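Local coordinates for protein sensor histidine kinase (Clostridium perfringens, PDB 4ONX) that probably senses an extracellular signal through its Cache-type sensor domain and relays it to its own histidine kinase part, at residues Q66-T69 / K70-E74. Sequence-based numbering, arbitrary orientation.
Sequences QEYT and KHFIE. With ZN (zinc ion), chain O.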
ATOM      1  N   GLN E  66      12.291   6.426   0.581  1.00 86.63           N
ATOM      2  CA  GLN E  66      12.030   6.721  -0.802  1.00 95.31           C
ATOM      3  C   GLN E  66      10.649   7.394  -0.856  1.00 91.99           C
ATOM      4  O   GLN E  66      10.496   8.500  -1.383  1.00 95.51           O
ATOM      5  CB  GLN E  66      12.066   5.420  -1.608  1.00103.16           C
ATOM      6  CG  GLN E  66      12.532   5.557  -3.048  1.00112.66           C
ATOM      7  CD  GLN E  66      11.611   6.369  -3.911  1.00118.21           C
ATOM      8  OE1 GLN E  66      10.423   6.501  -3.625  1.00128.43           O
ATOM      9  NE2 GLN E  66      12.147   6.887  -5.005  1.00119.83           N
ATOM     10  N   GLU E  67       9.666   6.748  -0.243  1.00 91.77           N
ATOM     11  CA  GLU E  67       8.300   7.270  -0.213  1.00 88.79           C
ATOM     12  C   GLU E  67       8.231   8.637   0.483  1.00 87.89           C
ATOM     13  O   GLU E  67       7.466   9.518   0.071  1.00 96.90           O
ATOM     14  CB  GLU E  67       7.372   6.251   0.465  1.00 87.79           C
ATOM     15  CG  GLU E  67       5.874   6.521   0.322  1.00 93.01           C
ATOM     16  CD  GLU E  67       5.357   7.649   1.193  1.00 91.33           C
ATOM     17  OE1 GLU E  67       6.036   8.011   2.167  1.00 97.58           O
ATOM     18  OE2 GLU E  67       4.255   8.155   0.916  1.00 92.77           O
ATOM     19  N   TYR E  68       9.024   8.814   1.536  1.00 83.83           N
ATOM     20  CA  TYR E  68       9.037  10.073   2.278  1.00 82.57           C
ATOM     21  C   TYR E  68       9.244  11.287   1.378  1.00 79.95           C
ATOM     22  O   TYR E  68       8.631  12.334   1.590  1.00 77.01           O
ATOM     23  CB  TYR E  68      10.123  10.041   3.361  1.00 84.04           C
ATOM     24  CG  TYR E  68      10.267  11.350   4.110  1.00 80.09           C
ATOM     25  CD1 TYR E  68       9.449  11.642   5.176  1.00 80.25           C
ATOM     26  CD2 TYR E  68      11.225  12.282   3.748  1.00 82.01           C
ATOM     27  CE1 TYR E  68       9.577  12.825   5.869  1.00 87.08           C
ATOM     28  CE2 TYR E  68      11.363  13.471   4.434  1.00 86.86           C
ATOM     29  CZ  TYR E  68      10.528  13.737   5.497  1.00 89.38           C
ATOM     30  OH  TYR E  68      10.631  14.914   6.206  1.00 95.23           O
ATOM     31  N   THR E  69      10.106  11.143   0.381  1.00 77.69           N
ATOM     32  CA  THR E  69      10.409  12.246  -0.519  1.00 88.14           C
ATOM     33  C   THR E  69       9.243  12.608  -1.435  1.00 94.40           C
ATOM     34  O   THR E  69       9.176  13.723  -1.955  1.00106.81           O
ATOM     35  CB  THR E  69      11.605  11.925  -1.436  1.00 95.08           C
ATOM     36  OG1 THR E  69      11.279  10.817  -2.281  1.00 97.03           O
ATOM     37  CG2 THR E  69      12.858  11.616  -0.624  1.00 97.29           C
ATOM     38  N   LYS E  70       8.325  11.672  -1.625  1.00 94.01           N
ATOM     39  CA  LYS E  70       7.190  11.879  -2.518  1.00 93.05           C
ATOM     40  C   LYS E  70       6.255  13.000  -2.037  1.00 89.46           C
ATOM     41  O   LYS E  70       5.661  13.705  -2.846  1.00 85.61           O
ATOM     42  CB  LYS E  70       6.444  10.547  -2.691  1.00 98.80           C
ATOM     43  CG  LYS E  70       5.384  10.493  -3.786  1.00104.51           C
ATOM     44  CD  LYS E  70       4.919   9.050  -3.981  1.00113.34           C
ATOM     45  CE  LYS E  70       3.777   8.896  -5.018  1.00124.70           C
ATOM     46  NZ  LYS E  70       2.417   9.180  -4.463  1.00128.07           N
ATOM     47  N   HIS E  71       6.157  13.190  -0.725  1.00 82.14           N
ATOM     48  CA  HIS E  71       5.282  14.225  -0.172  1.00 81.48           C
ATOM     49  C   HIS E  71       5.603  15.626  -0.649  1.00 81.92           C
ATOM     50  O   HIS E  71       4.710  16.469  -0.786  1.00 85.50           O
ATOM     51  CB  HIS E  71       5.380  14.244   1.346  1.00 78.46           C
ATOM     52  CG  HIS E  71       4.934  12.984   1.979  1.00 77.26           C
ATOM     53  ND1 HIS E  71       3.621  12.752   2.313  1.00 79.91           N
ATOM     54  CD2 HIS E  71       5.619  11.873   2.326  1.00 79.82           C
ATOM     55  CE1 HIS E  71       3.517  11.547   2.847  1.00 85.22           C
ATOM     56  NE2 HIS E  71       4.717  11.000   2.867  1.00 87.66           N
ATOM     57  N   PHE E  72       6.883  15.881  -0.872  1.00 78.82           N
ATOM     58  CA  PHE E  72       7.320  17.211  -1.239  1.00 79.99           C
ATOM     59  C   PHE E  72       6.913  17.570  -2.652  1.00 79.34           C
ATOM     60  O   PHE E  72       6.512  18.703  -2.918  1.00 77.73           O
ATOM     61  CB  PHE E  72       8.811  17.349  -0.966  1.00 80.92           C
ATOM     62  CG  PHE E  72       9.149  17.148   0.470  1.00 77.66           C
ATOM     63  CD1 PHE E  72       9.051  18.194   1.359  1.00 75.68           C
ATOM     64  CD2 PHE E  72       9.488  15.888   0.949  1.00 77.46           C
ATOM     65  CE1 PHE E  72       9.313  18.004   2.703  1.00 78.85           C
ATOM     66  CE2 PHE E  72       9.758  15.694   2.290  1.00 80.45           C
ATOM     67  CZ  PHE E  72       9.665  16.757   3.172  1.00 78.37           C
ATOM     68  N   ILE E  73       6.979  16.600  -3.545  1.00 80.60           N
ATOM     69  CA  ILE E  73       6.548  16.829  -4.912  1.00 88.56           C
ATOM     70  C   ILE E  73       5.040  17.109  -4.913  1.00 92.02           C
ATOM     71  O   ILE E  73       4.590  18.130  -5.415  1.00103.89           O
ATOM     72  CB  ILE E  73       6.794  15.600  -5.793  1.00 92.89           C
ATOM     73  CG1 ILE E  73       8.270  15.205  -5.790  1.00 98.15           C
ATOM     74  CG2 ILE E  73       6.320  15.870  -7.203  1.00102.31           C
ATOM     75  CD1 ILE E  73       9.212  16.254  -6.338  1.00104.54           C
ATOM     76  N   GLU E  74       4.285  16.207  -4.288  1.00 93.91           N
ATOM     77  CA  GLU E  74       2.818  16.288  -4.204  1.00 89.64           C
ATOM     78  C   GLU E  74       2.276  17.562  -3.582  1.00 88.96           C
ATOM     79  O   GLU E  74       1.401  18.213  -4.141  1.00 87.62           O
ATOM     80  CB  GLU E  74       2.280  15.136  -3.344  1.00 92.26           C
ATOM     81  CG  GLU E  74       2.515  13.737  -3.882  1.00 96.23           C
ATOM     82  CD  GLU E  74       2.121  12.646  -2.892  1.00102.35           C
ATOM     83  OE1 GLU E  74       1.811  12.965  -1.721  1.00106.78           O
ATOM     84  OE2 GLU E  74       2.155  11.454  -3.273  1.00113.75           O
TER
HETATM   85 ZN    ZN O 201       4.773   8.970   3.465  1.00 84.24          ZN
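Lys70 joins Glu67 one turn back in helix 63-75, its backbone N donating to Glu67 O at 2.9 Å, a bond between residues three apart. Thr69 OG1 meanwhile donates to Gln66 O, so that carbonyl is shared between the hydroxyl and Thr69 N. The lysine chain then runs extended and bends only at its last torsion, which brings Lys70 NZ 2.6 Å from Glu74 OE2 in a salt bridge.

His71 stands one turn after Glu67 and meets it through the zinc ion. The zinc ion is bound by His71 NE2 at 2.1 Å. Glu67 OE1 binds the same zinc ion at 2.0 Å. The carboxylate and imidazole planes lie 79° apart. With Glu67 CG anti to the backbone N (chi1 -168°) and the chain bent at chi2, the carboxylate swings along the helix toward the metal. Glu67 OE2 also forms a salt bridge with Arg64 of the second subunit, which should help fix the carboxylate's rotation.

Phe72 turns its ring edge toward the face of Tyr68 in an offset edge-to-face pair, centroids 5.4 Å apart and planes at 64°. The Tyr68 ring also packs edge-to-face with Phe51, while Phe72 rests on Thr42 and Ile46 of helix 33-47 and Ile73 reaches Ile82 and His94 of the sheet.

Glu67 and His71 of the second subunit complete the zinc's coordination: this is an i, i+4 Glu-His helical metal site, paired across a subunit interface of the Cache sensor domain.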